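Local structure of metallo-beta-lactamase superfamily protein (2ZWR) at residues A[2-7]-A[43-48]; A[24-29]-A[64-69]; A[16-21]-A[115-120]; A[106-111]-A[130-135]. The protein is a metallo-beta-lactamase superfamily member that binds a pair of zinc ions at its metal centre and probably acts as a hydrolase. All coordinates share one frame; numbering follows the deposited sequence.

Interaction 1 (A[2-7]-A[43-48]); sequences RVFPVT and TGLIPL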
loop_
_atom_site.group_PDB
_atom_site.type_symbol
_atom_site.label_atom_id
_atom_site.label_comp_id
_atom_site.label_asym_id
_atom_site.label_seq_id
_atom_site.Cartn_x
_atom_site.Cartn_y
_atom_site.Cartn_z
ATOM N N ARG A 2 -15.689 5.726 0.105
ATOM C CA ARG A 2 -15.974 4.710 1.106
ATOM C C ARG A 2 -14.753 3.788 1.158
ATOM O O ARG A 2 -14.198 3.426 0.120
ATOM C CB ARG A 2 -17.243 3.929 0.759
ATOM C CG ARG A 2 -18.537 4.745 0.869
ATOM C CD ARG A 2 -19.696 4.087 0.099
ATOM N NE ARG A 2 -20.190 2.866 0.742
ATOM C CZ ARG A 2 -20.707 1.821 0.091
ATOM N NH1 ARG A 2 -20.792 1.821 -1.238
ATOM N NH2 ARG A 2 -21.127 0.757 0.775
ATOM N N VAL A 3 -14.343 3.419 2.367
ATOM C CA VAL A 3 -13.084 2.693 2.581
ATOM C C VAL A 3 -13.340 1.400 3.330
ATOM O O VAL A 3 -13.881 1.422 4.441
ATOM C CB VAL A 3 -12.047 3.555 3.381
ATOM C CG1 VAL A 3 -10.738 2.786 3.609
ATOM C CG2 VAL A 3 -11.791 4.886 2.674
ATOM N N PHE A 4 -12.941 0.284 2.719
ATOM C CA PHE A 4 -13.091 -1.038 3.321
ATOM C C PHE A 4 -11.743 -1.743 3.520
ATOM O O PHE A 4 -11.174 -2.305 2.567
ATOM C CB PHE A 4 -14.065 -1.898 2.507
ATOM C CG PHE A 4 -15.441 -1.306 2.398
ATOM C CD1 PHE A 4 -16.411 -1.594 3.346
ATOM C CD2 PHE A 4 -15.764 -0.446 1.353
ATOM C CE1 PHE A 4 -17.689 -1.042 3.245
ATOM C CE2 PHE A 4 -17.040 0.114 1.251
ATOM C CZ PHE A 4 -17.994 -0.186 2.198
ATOM N N PRO A 5 -11.223 -1.701 4.764
ATOM C CA PRO A 5 -9.956 -2.342 5.101
ATOM C C PRO A 5 -10.144 -3.824 5.347
ATOM O O PRO A 5 -11.194 -4.248 5.842
ATOM C CB PRO A 5 -9.547 -1.660 6.419
ATOM C CG PRO A 5 -10.608 -0.605 6.687
ATOM C CD PRO A 5 -11.808 -1.021 5.930
ATOM N N VAL A 6 -9.125 -4.604 5.016
ATOM C CA VAL A 6 -9.113 -6.022 5.364
ATOM C C VAL A 6 -7.679 -6.463 5.654
ATOM O O VAL A 6 -6.749 -6.123 4.915
ATOM C CB VAL A 6 -9.804 -6.896 4.279
ATOM C CG1 VAL A 6 -9.102 -6.756 2.909
ATOM C CG2 VAL A 6 -9.915 -8.374 4.741
ATOM N N THR A 7 -7.500 -7.178 6.756
ATOM C CA THR A 7 -6.179 -7.648 7.154
ATOM C C THR A 7 -5.922 -9.029 6.554
ATOM O O THR A 7 -6.786 -9.906 6.614
ATOM C CB THR A 7 -6.021 -7.629 8.682
ATOM O OG1 THR A 7 -6.276 -6.300 9.138
ATOM C CG2 THR A 7 -4.610 -8.036 9.117
ATOM N N THR A 43 -19.592 -5.852 -0.192
ATOM C CA THR A 43 -19.619 -4.408 -0.424
ATOM C C THR A 43 -20.323 -4.036 -1.730
ATOM O O THR A 43 -20.772 -2.909 -1.888
ATOM C CB THR A 43 -18.186 -3.797 -0.442
ATOM O OG1 THR A 43 -17.405 -4.442 -1.453
ATOM C CG2 THR A 43 -17.492 -3.951 0.920
ATOM N N GLY A 44 -20.387 -4.979 -2.671
ATOM C CA GLY A 44 -20.922 -4.721 -4.009
ATOM C C GLY A 44 -19.992 -3.891 -4.879
ATOM O O GLY A 44 -20.428 -3.290 -5.857
ATOM N N LEU A 45 -18.710 -3.852 -4.517
ATOM C CA LEU A 45 -17.709 -3.050 -5.237
ATOM C C LEU A 45 -16.715 -3.928 -6.002
ATOM O O LEU A 45 -16.124 -4.841 -5.428
ATOM C CB LEU A 45 -16.950 -2.149 -4.259
ATOM C CG LEU A 45 -17.700 -1.048 -3.502
ATOM C CD1 LEU A 45 -16.788 -0.431 -2.452
ATOM C CD2 LEU A 45 -18.225 0.027 -4.464
ATOM N N ILE A 46 -16.547 -3.657 -7.295
ATOM C CA ILE A 46 -15.544 -4.347 -8.099
ATOM C C ILE A 46 -14.414 -3.370 -8.430
ATOM O O ILE A 46 -14.649 -2.366 -9.100
ATOM C CB ILE A 46 -16.128 -4.916 -9.420
ATOM C CG1 ILE A 46 -17.489 -5.584 -9.192
ATOM C CG2 ILE A 46 -15.134 -5.892 -10.077
ATOM C CD1 ILE A 46 -18.271 -5.812 -10.497
ATOM N N PRO A 47 -13.179 -3.671 -7.985
ATOM C CA PRO A 47 -12.065 -2.750 -8.263
ATOM C C PRO A 47 -11.802 -2.634 -9.764
ATOM O O PRO A 47 -12.000 -3.602 -10.507
ATOM C CB PRO A 47 -10.870 -3.411 -7.557
ATOM C CG PRO A 47 -11.234 -4.865 -7.490
ATOM C CD PRO A 47 -12.729 -4.870 -7.252
ATOM N N LEU A 48 -11.375 -1.452 -10.198
ATOM C CA LEU A 48 -11.016 -1.213 -11.591
ATOM C C LEU A 48 -9.511 -1.333 -11.812
ATOM O O LEU A 48 -9.039 -1.378 -12.944
ATOM C CB LEU A 48 -11.490 0.181 -12.028
ATOM C CG LEU A 48 -13.004 0.415 -12.000
ATOM C CD1 LEU A 48 -13.345 1.793 -12.533
ATOM C CD2 LEU A 48 -13.746 -0.684 -12.765
#
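Arg2, at the start of the first segment, extends its guanidinium toward Leu45 but meets it only loosely, NH1 standing 4.5 Å from CD2. The group is kept in place by a salt bridge from NH1 to Glu19. It also sits beside Phe4: its CZ lies in the plane of the phenyl ring at the ring's edge, while Phe4 CE2 stands about 4.0 Å above the guanidinium plane. Phe4 makes the main contact. Thr43 points its methyl straight at one face of the ring in a CH-pi contact, CG2 being 3.6 Å from the centroid and only 12° off the ring normal. Leu45 adds a second touch at the same ring, with CD1 3.8 Å from CE2, and its side chain runs nearly perpendicular to that of Phe4. Thr43 can offer its methyl because its hydroxyl is turned the other way, with OG1 set between backbone N and C (chi1 58°). There OG1 is hydrogen-bonded to Leu39 O and receives a weak bond from Leu45 N, 3.4 Å from OG1. Gly44, with positive phi, ends the helical run between the two contact residues. The contact thus packs strand 2-8, the edge of a six-stranded mixed sheet of the metallo-beta-lactamase sandwich, against the C-terminal end of helix 33-43, with strand 13-20 alongside: Leu17 touches Thr43, and Glu19 touches Leu45.

Interaction 2 (A[24-29]-A[64-69]); sequences PVLIDP and APLVEA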
loop_
_atom_site.group_PDB
_atom_site.type_symbol
_atom_site.label_atom_id
_atom_site.label_comp_id
_atom_site.label_asym_id
_atom_site.label_seq_id
_atom_site.Cartn_x
_atom_site.Cartn_y
_atom_site.Cartn_z
ATOM N N PRO A 24 -14.137 2.014 -7.988
ATOM C CA PRO A 24 -13.401 1.349 -6.914
ATOM C C PRO A 24 -11.971 0.990 -7.289
ATOM O O PRO A 24 -11.690 0.640 -8.442
ATOM C CB PRO A 24 -14.220 0.065 -6.667
ATOM C CG PRO A 24 -15.534 0.290 -7.371
ATOM C CD PRO A 24 -15.192 1.148 -8.535
ATOM N N VAL A 25 -11.073 1.104 -6.318
ATOM C CA VAL A 25 -9.718 0.577 -6.444
ATOM C C VAL A 25 -9.382 -0.302 -5.250
ATOM O O VAL A 25 -9.935 -0.143 -4.155
ATOM C CB VAL A 25 -8.613 1.684 -6.563
ATOM C CG1 VAL A 25 -8.674 2.358 -7.908
ATOM C CG2 VAL A 25 -8.694 2.710 -5.405
ATOM N N LEU A 26 -8.441 -1.208 -5.478
ATOM C CA LEU A 26 -7.947 -2.086 -4.454
ATOM C C LEU A 26 -6.463 -1.805 -4.203
ATOM O O LEU A 26 -5.637 -1.968 -5.102
ATOM C CB LEU A 26 -8.173 -3.534 -4.888
ATOM C CG LEU A 26 -7.655 -4.636 -3.970
ATOM C CD1 LEU A 26 -8.205 -4.485 -2.566
ATOM C CD2 LEU A 26 -8.011 -5.983 -4.598
ATOM N N ILE A 27 -6.155 -1.373 -2.977
ATOM C CA ILE A 27 -4.791 -1.043 -2.548
ATOM C C ILE A 27 -4.124 -2.202 -1.798
ATOM O O ILE A 27 -4.653 -2.674 -0.788
ATOM C CB ILE A 27 -4.785 0.232 -1.644
ATOM C CG1 ILE A 27 -5.328 1.439 -2.416
ATOM C CG2 ILE A 27 -3.386 0.518 -1.064
ATOM C CD1 ILE A 27 -5.508 2.708 -1.566
ATOM N N ASP A 28 -2.958 -2.629 -2.288
ATOM C CA ASP A 28 -2.110 -3.660 -1.647
ATOM C C ASP A 28 -2.821 -5.005 -1.319
ATOM O O ASP A 28 -2.895 -5.397 -0.140
ATOM C CB ASP A 28 -1.443 -3.125 -0.367
ATOM C CG ASP A 28 -0.482 -1.971 -0.615
ATOM O OD1 ASP A 28 -0.260 -1.582 -1.778
ATOM O OD2 ASP A 28 0.063 -1.450 0.386
ATOM N N PRO A 29 -3.314 -5.727 -2.347
ATOM C CA PRO A 29 -3.895 -7.058 -2.074
ATOM C C PRO A 29 -2.796 -8.073 -1.731
ATOM O O PRO A 29 -2.269 -8.724 -2.627
ATOM C CB PRO A 29 -4.557 -7.431 -3.405
ATOM C CG PRO A 29 -3.785 -6.646 -4.450
ATOM C CD PRO A 29 -3.336 -5.384 -3.784
ATOM N N ALA A 64 -1.700 -11.798 -8.426
ATOM C CA ALA A 64 -1.843 -12.725 -9.568
ATOM C C ALA A 64 -3.257 -13.316 -9.812
ATOM O O ALA A 64 -3.773 -13.211 -10.928
ATOM C CB ALA A 64 -0.776 -13.831 -9.529
ATOM N N PRO A 65 -3.876 -13.953 -8.786
ATOM C CA PRO A 65 -5.248 -14.455 -8.971
ATOM C C PRO A 65 -6.273 -13.388 -9.342
ATOM O O PRO A 65 -7.170 -13.660 -10.142
ATOM C CB PRO A 65 -5.599 -15.082 -7.608
ATOM C CG PRO A 65 -4.578 -14.537 -6.628
ATOM C CD PRO A 65 -3.340 -14.299 -7.449
ATOM N N LEU A 66 -6.142 -12.190 -8.776
ATOM C CA LEU A 66 -7.084 -11.108 -9.061
ATOM C C LEU A 66 -6.926 -10.531 -10.469
ATOM O O LEU A 66 -7.908 -10.154 -11.088
ATOM C CB LEU A 66 -6.979 -10.008 -8.002
ATOM C CG LEU A 66 -7.367 -10.468 -6.588
ATOM C CD1 LEU A 66 -7.303 -9.315 -5.601
ATOM C CD2 LEU A 66 -8.742 -11.118 -6.561
ATOM N N VAL A 67 -5.688 -10.487 -10.966
ATOM C CA VAL A 67 -5.411 -10.078 -12.344
ATOM C C VAL A 67 -5.933 -11.133 -13.335
ATOM O O VAL A 67 -6.550 -10.797 -14.347
ATOM C CB VAL A 67 -3.892 -9.810 -12.558
ATOM C CG1 VAL A 67 -3.554 -9.677 -14.026
ATOM C CG2 VAL A 67 -3.456 -8.560 -11.790
ATOM N N GLU A 68 -5.692 -12.402 -13.025
ATOM C CA GLU A 68 -6.227 -13.517 -13.810
ATOM C C GLU A 68 -7.766 -13.488 -13.898
ATOM O O GLU A 68 -8.331 -13.680 -14.974
ATOM C CB GLU A 68 -5.763 -14.856 -13.219
ATOM C CG GLU A 68 -6.062 -16.045 -14.127
ATOM C CD GLU A 68 -5.541 -17.363 -13.583
ATOM O OE1 GLU A 68 -5.603 -17.595 -12.341
ATOM O OE2 GLU A 68 -5.080 -18.182 -14.417
ATOM N N ALA A 69 -8.437 -13.249 -12.771
ATOM C CA ALA A 69 -9.904 -13.255 -12.743
ATOM C C ALA A 69 -10.530 -12.000 -13.357
ATOM O O ALA A 69 -11.555 -12.087 -14.035
ATOM C CB ALA A 69 -10.400 -13.453 -11.327
#
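Leu66 touches both Leu26 and Pro29 with a single methyl, CD1. Its nearest partner is Leu26, whose CD2 is 3.6 Å from that CD1; the Pro29 ring adds its CB at 4.0 Å from Leu66 CD1. The two leucines cross at about a right angle and touch through one methyl each. Leu66 reaches across from its helix in an extended shape, with CG anti to the carbonyl carbon (chi1 -64°) and CD1 carrying the chain straight on (chi2 -177°). All three residues are buried and the contact is purely apolar and small.

Between the two strand-side partners lies Asp28, which leaves the strand with positive phi; its OD2 is hydrogen-bonded to Thr53 OG1 and to ND1 of the zinc ligand His59, making Asp28 a second-shell residue that probably orients it. Around the contact, Leu36 of helix 33-43 touches both Leu26 and Pro29, and Phe40 of the same helix also reaches Leu26. Helices 63-70 and 33-43, part of the outer helical layer of the metallo-beta-lactamase fold, therefore pack together on one face of strand 23-27, whose flanks are bonded to strands 13-20 and 50-51.

Interaction 3 (A[16-21]-A[115-120]); sequences YLVETG and FGFQVL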
loop_
_atom_site.group_PDB
_atom_site.type_symbol
_atom_site.label_atom_id
_atom_site.label_comp_id
_atom_site.label_asym_id
_atom_site.label_seq_id
_atom_site.Cartn_x
_atom_site.Cartn_y
_atom_site.Cartn_z
ATOM N N TYR A 16 -6.920 -2.259 1.147
ATOM C CA TYR A 16 -8.016 -1.300 1.191
ATOM C C TYR A 16 -8.770 -1.328 -0.118
ATOM O O TYR A 16 -8.188 -1.086 -1.179
ATOM C CB TYR A 16 -7.515 0.132 1.508
ATOM C CG TYR A 16 -6.838 0.243 2.868
ATOM C CD1 TYR A 16 -7.581 0.494 4.026
ATOM C CD2 TYR A 16 -5.462 0.060 2.998
ATOM C CE1 TYR A 16 -6.963 0.564 5.289
ATOM C CE2 TYR A 16 -4.838 0.128 4.255
ATOM C CZ TYR A 16 -5.598 0.381 5.390
ATOM O OH TYR A 16 -4.981 0.456 6.624
ATOM N N LEU A 17 -10.056 -1.664 -0.034
ATOM C CA LEU A 17 -10.984 -1.528 -1.143
ATOM C C LEU A 17 -11.661 -0.173 -0.982
ATOM O O LEU A 17 -12.368 0.071 -0.014
ATOM C CB LEU A 17 -12.003 -2.672 -1.152
ATOM C CG LEU A 17 -13.075 -2.671 -2.253
ATOM C CD1 LEU A 17 -12.476 -2.794 -3.667
ATOM C CD2 LEU A 17 -14.133 -3.771 -1.994
ATOM N N VAL A 18 -11.406 0.715 -1.928
ATOM C CA VAL A 18 -11.773 2.119 -1.785
ATOM C C VAL A 18 -12.660 2.516 -2.955
ATOM O O VAL A 18 -12.286 2.322 -4.117
ATOM C CB VAL A 18 -10.515 3.042 -1.771
ATOM C CG1 VAL A 18 -10.912 4.506 -1.579
ATOM C CG2 VAL A 18 -9.510 2.591 -0.696
ATOM N N GLU A 19 -13.825 3.070 -2.647
ATOM C CA GLU A 19 -14.687 3.642 -3.677
ATOM C C GLU A 19 -14.220 5.066 -3.952
ATOM O O GLU A 19 -14.218 5.896 -3.065
ATOM C CB GLU A 19 -16.165 3.613 -3.255
ATOM C CG GLU A 19 -17.140 3.944 -4.408
ATOM C CD GLU A 19 -18.616 3.644 -4.091
ATOM O OE1 GLU A 19 -18.971 3.446 -2.899
ATOM O OE2 GLU A 19 -19.427 3.609 -5.051
ATOM N N THR A 20 -13.801 5.341 -5.180
ATOM C CA THR A 20 -13.384 6.695 -5.547
ATOM C C THR A 20 -14.424 7.325 -6.479
ATOM O O THR A 20 -15.354 6.655 -6.937
ATOM C CB THR A 20 -11.961 6.714 -6.196
ATOM O OG1 THR A 20 -12.047 6.462 -7.606
ATOM C CG2 THR A 20 -11.035 5.668 -5.544
ATOM N N GLY A 21 -14.270 8.617 -6.751
ATOM C CA GLY A 21 -15.123 9.301 -7.725
ATOM C C GLY A 21 -14.976 8.746 -9.136
ATOM O O GLY A 21 -15.819 9.008 -9.999
ATOM N N PHE A 115 -7.380 8.041 -9.867
ATOM C CA PHE A 115 -8.497 7.625 -9.025
ATOM C C PHE A 115 -8.705 8.538 -7.822
ATOM O O PHE A 115 -9.025 8.075 -6.727
ATOM C CB PHE A 115 -8.330 6.166 -8.581
ATOM C CG PHE A 115 -8.369 5.177 -9.713
ATOM C CD1 PHE A 115 -9.589 4.718 -10.211
ATOM C CD2 PHE A 115 -7.187 4.687 -10.264
ATOM C CE1 PHE A 115 -9.631 3.792 -11.258
ATOM C CE2 PHE A 115 -7.207 3.754 -11.301
ATOM C CZ PHE A 115 -8.432 3.302 -11.800
ATOM N N GLY A 116 -8.528 9.842 -8.041
ATOM C CA GLY A 116 -8.782 10.843 -7.010
ATOM C C GLY A 116 -7.661 10.998 -5.997
ATOM O O GLY A 116 -7.827 11.729 -5.010
ATOM N N PHE A 117 -6.530 10.326 -6.235
ATOM C CA PHE A 117 -5.356 10.412 -5.354
ATOM C C PHE A 117 -4.213 11.206 -5.985
ATOM O O PHE A 117 -4.054 11.233 -7.207
ATOM C CB PHE A 117 -4.817 9.008 -5.000
ATOM C CG PHE A 117 -5.766 8.161 -4.178
ATOM C CD1 PHE A 117 -6.070 8.498 -2.864
ATOM C CD2 PHE A 117 -6.330 7.008 -4.721
ATOM C CE1 PHE A 117 -6.935 7.711 -2.114
ATOM C CE2 PHE A 117 -7.192 6.216 -3.988
ATOM C CZ PHE A 117 -7.498 6.560 -2.681
ATOM N N GLN A 118 -3.399 11.825 -5.140
ATOM C CA GLN A 118 -2.115 12.361 -5.568
ATOM C C GLN A 118 -1.034 11.395 -5.078
ATOM O O GLN A 118 -1.029 10.996 -3.907
ATOM C CB GLN A 118 -1.908 13.767 -4.997
ATOM C CG GLN A 118 -0.518 14.366 -5.237
ATOM C CD GLN A 118 -0.307 15.735 -4.555
ATOM O OE1 GLN A 118 0.599 16.482 -4.929
ATOM N NE2 GLN A 118 -1.142 16.062 -3.565
ATOM N N VAL A 119 -0.132 11.012 -5.977
ATOM C CA VAL A 119 0.957 10.101 -5.644
ATOM C C VAL A 119 2.136 10.861 -5.032
ATOM O O VAL A 119 2.650 11.821 -5.614
ATOM C CB VAL A 119 1.389 9.258 -6.871
ATOM C CG1 VAL A 119 2.609 8.357 -6.553
ATOM C CG2 VAL A 119 0.220 8.417 -7.375
ATOM N N LEU A 120 2.526 10.433 -3.833
ATOM C CA LEU A 120 3.706 10.940 -3.144
ATOM C C LEU A 120 4.766 9.848 -3.167
ATOM O O LEU A 120 4.538 8.766 -2.627
ATOM C CB LEU A 120 3.363 11.281 -1.689
ATOM C CG LEU A 120 2.685 12.601 -1.275
ATOM C CD1 LEU A 120 1.765 13.171 -2.330
ATOM C CD2 LEU A 120 1.931 12.426 0.038
#
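Phe115 and Phe117 each receive one atom of the other segment at a ring edge. At Phe115, the hydroxyl oxygen of Thr20 lies near the ring plane beside the edge, with OG1 4.0 Å from CD1. At Phe117 the methyl CG1 of Val18 approaches the edge 4.1 Å from CZ, and Thr20 CG2 comes in obliquely, 4.2 Å from CE2. Thr20 thus sits between the two phenylalanines and also rests on the peptide that joins the first to Gly116: its CB is 3.3 Å from Phe115 O, a packing contact and not a hydrogen bond. The hydroxyl has other business. It is hydrogen-bonded to Gly23 O and Glu22 N, tying the turn that follows the strand. Val18 reaches Phe117 with the methyl that is anti to its backbone N (chi1 -178°).

Phe115 and Gly116 both have positive phi, with values fitting a type I' turn between strands 113-114 and 117-121. Strands 13-20 and 23-27 form the other hairpin, and Val25 in it touches Phe115 as well as Val18 and Thr20. Two beta hairpins, one from each large sheet, therefore meet through their turn regions and inward-facing side chains. Such apolar packing between two facing sheets is the interior of the alpha-beta/beta-alpha sandwich that defines the metallo-beta-lactamase fold.

Interaction 4 (A[106-111]-A[130-135]); sequences RPLEEG and VAFYDP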
loop_
_atom_site.group_PDB
_atom_site.type_symbol
_atom_site.label_atom_id
_atom_site.label_comp_id
_atom_site.label_asym_id
_atom_site.label_seq_id
_atom_site.Cartn_x
_atom_site.Cartn_y
_atom_site.Cartn_z
ATOM N N ARG A 106 1.675 -0.907 -14.661
ATOM C CA ARG A 106 1.597 0.491 -15.068
ATOM C C ARG A 106 2.324 1.338 -14.032
ATOM O O ARG A 106 2.246 1.056 -12.835
ATOM C CB ARG A 106 0.140 0.945 -15.198
ATOM C CG ARG A 106 -0.627 0.176 -16.264
ATOM C CD ARG A 106 -2.055 0.650 -16.397
ATOM N NE ARG A 106 -2.793 -0.124 -17.403
ATOM C CZ ARG A 106 -4.050 0.128 -17.770
ATOM N NH1 ARG A 106 -4.733 1.121 -17.204
ATOM N NH2 ARG A 106 -4.630 -0.625 -18.690
ATOM N N PRO A 107 3.067 2.357 -14.491
ATOM C CA PRO A 107 3.893 3.127 -13.569
ATOM C C PRO A 107 3.167 4.153 -12.687
ATOM O O PRO A 107 2.127 4.719 -13.061
ATOM C CB PRO A 107 4.891 3.830 -14.498
ATOM C CG PRO A 107 4.204 3.935 -15.786
ATOM C CD PRO A 107 3.219 2.808 -15.884
ATOM N N LEU A 108 3.738 4.362 -11.515
ATOM C CA LEU A 108 3.382 5.471 -10.651
ATOM C C LEU A 108 4.572 6.437 -10.631
ATOM O O LEU A 108 5.691 6.051 -10.981
ATOM C CB LEU A 108 3.062 4.974 -9.239
ATOM C CG LEU A 108 1.814 4.092 -9.077
ATOM C CD1 LEU A 108 1.739 3.539 -7.660
ATOM C CD2 LEU A 108 0.547 4.860 -9.435
ATOM N N GLU A 109 4.321 7.680 -10.232
ATOM C CA GLU A 109 5.345 8.719 -10.205
ATOM C C GLU A 109 4.918 9.797 -9.221
ATOM O O GLU A 109 3.727 10.070 -9.084
ATOM C CB GLU A 109 5.532 9.310 -11.616
ATOM C CG GLU A 109 6.493 10.505 -11.706
ATOM C CD GLU A 109 6.975 10.800 -13.122
ATOM O OE1 GLU A 109 6.108 10.942 -14.015
ATOM O OE2 GLU A 109 8.227 10.873 -13.320
ATOM N N GLU A 110 5.886 10.407 -8.539
ATOM C CA GLU A 110 5.628 11.598 -7.722
ATOM C C GLU A 110 4.805 12.608 -8.530
ATOM O O GLU A 110 5.156 12.916 -9.672
ATOM C CB GLU A 110 6.952 12.231 -7.275
ATOM C CG GLU A 110 6.824 13.580 -6.586
ATOM C CD GLU A 110 6.333 13.463 -5.164
ATOM O OE1 GLU A 110 6.921 12.670 -4.406
ATOM O OE2 GLU A 110 5.364 14.164 -4.800
ATOM N N GLY A 111 3.703 13.086 -7.947
ATOM C CA GLY A 111 2.868 14.121 -8.556
ATOM C C GLY A 111 1.728 13.623 -9.434
ATOM O O GLY A 111 0.838 14.399 -9.798
ATOM N N VAL A 130 5.370 4.482 -2.270
ATOM C CA VAL A 130 4.543 5.681 -2.451
ATOM C C VAL A 130 3.448 5.775 -1.394
ATOM O O VAL A 130 3.211 4.818 -0.650
ATOM C CB VAL A 130 3.901 5.781 -3.877
ATOM C CG1 VAL A 130 4.973 5.797 -4.968
ATOM C CG2 VAL A 130 2.861 4.674 -4.118
ATOM N N ALA A 131 2.804 6.944 -1.315
ATOM C CA ALA A 131 1.532 7.087 -0.603
ATOM C C ALA A 131 0.493 7.643 -1.556
ATOM O O ALA A 131 0.824 8.429 -2.452
ATOM C CB ALA A 131 1.673 8.010 0.610
ATOM N N PHE A 132 -0.756 7.223 -1.362
ATOM C CA PHE A 132 -1.885 7.716 -2.130
ATOM C C PHE A 132 -2.649 8.692 -1.274
ATOM O O PHE A 132 -3.297 8.294 -0.303
ATOM C CB PHE A 132 -2.781 6.560 -2.606
ATOM C CG PHE A 132 -2.044 5.548 -3.422
ATOM C CD1 PHE A 132 -1.763 5.798 -4.760
ATOM C CD2 PHE A 132 -1.600 4.356 -2.846
ATOM C CE1 PHE A 132 -1.059 4.877 -5.523
ATOM C CE2 PHE A 132 -0.904 3.421 -3.592
ATOM C CZ PHE A 132 -0.622 3.684 -4.937
ATOM N N TYR A 133 -2.570 9.967 -1.650
ATOM C CA TYR A 133 -3.071 11.076 -0.831
ATOM C C TYR A 133 -4.370 11.666 -1.388
ATOM O O TYR A 133 -4.456 12.022 -2.570
ATOM C CB TYR A 133 -1.985 12.165 -0.666
ATOM C CG TYR A 133 -2.419 13.361 0.169
ATOM C CD1 TYR A 133 -3.059 13.183 1.400
ATOM C CD2 TYR A 133 -2.175 14.673 -0.264
ATOM C CE1 TYR A 133 -3.471 14.269 2.164
ATOM C CE2 TYR A 133 -2.581 15.771 0.502
ATOM C CZ TYR A 133 -3.221 15.557 1.717
ATOM O OH TYR A 133 -3.630 16.626 2.487
ATOM N N ASP A 134 -5.374 11.753 -0.522
ATOM C CA ASP A 134 -6.669 12.313 -0.865
ATOM C C ASP A 134 -6.950 13.548 0.011
ATOM O O ASP A 134 -7.543 13.440 1.087
ATOM C CB ASP A 134 -7.756 11.234 -0.737
ATOM C CG ASP A 134 -9.167 11.806 -0.661
ATOM O OD1 ASP A 134 -9.461 12.827 -1.316
ATOM O OD2 ASP A 134 -9.989 11.219 0.068
ATOM N N PRO A 135 -6.505 14.734 -0.451
ATOM C CA PRO A 135 -6.652 15.973 0.318
ATOM C C PRO A 135 -8.098 16.344 0.627
ATOM O O PRO A 135 -8.374 16.900 1.689
ATOM C CB PRO A 135 -6.017 17.039 -0.588
ATOM C CG PRO A 135 -5.966 16.431 -1.952
ATOM C CD PRO A 135 -5.818 14.959 -1.739
#
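Leu108 points its CD1 methyl at the edge of the Phe132 ring and at Val130, in the interior of the metallo-beta-lactamase sandwich. The methyl lies close to the ring plane, 3.6 Å from CZ, so the leucine meets the rim of the phenyl group and not its face. The two side chains run at about a right angle: Phe132 reaches out from strand 130-134, and Leu108 arrives across it from the chain leaving strand 106-107. Leu108 is almost fully extended beyond its first bond (chi2 173°), which carries CD1 to the end of its reach.

Val130 closes the contact from a second direction. With CG1 anti to the carbonyl carbon (chi1 -59°), CG2 is left between the backbone N and C and meets the same leucine methyl, 3.9 Å from Leu108 CD1. Val130 and Phe132 alternate with Ala131 along the strand and so put their side chains on the same side, where Phe132 also touches Phe117 and Val130 touches Val119. All three contact residues are buried and bring no polar group to the interface.

The first segment carries the chain from the outermost strand of one sheet to the other sheet. Leu108 is still backbone-bonded to Leu76, whereas Gly111 is already bonded to Val119; between them the Glu110 carboxylate holds Arg170 by a salt bridge and is hydrogen-bonded to His121 N. Thr53, beside the zinc ligand His54, shares a backbone bond with Val130 and touches Phe132. Within the second segment, Val130 CG2 lies 3.7 Å from Phe132 CZ, completing a close triangle with Leu108 CD1.

Interactions 1 and 2 lie on the helix-covered side of the first sheet, their centres 11 Å apart, and join where Leu48 N probably bonds to Pro24 O. Interactions 3 and 4 bring the two large sheets together; they are the closest pair, with centres 9 Å apart, and draw on neighbouring strands of one sheet, 117-121 and 130-134. Strand 13-20 of interaction 3 runs between strands 2-8 and 23-27, connecting the first two contacts. Interactions 1 and 2 both close before interaction 4 opens, whereas interaction 3 joins an early strand to one from mid-chain and spans interaction 2. Together they unite helices and both sheets into one layered body that carries the zinc site.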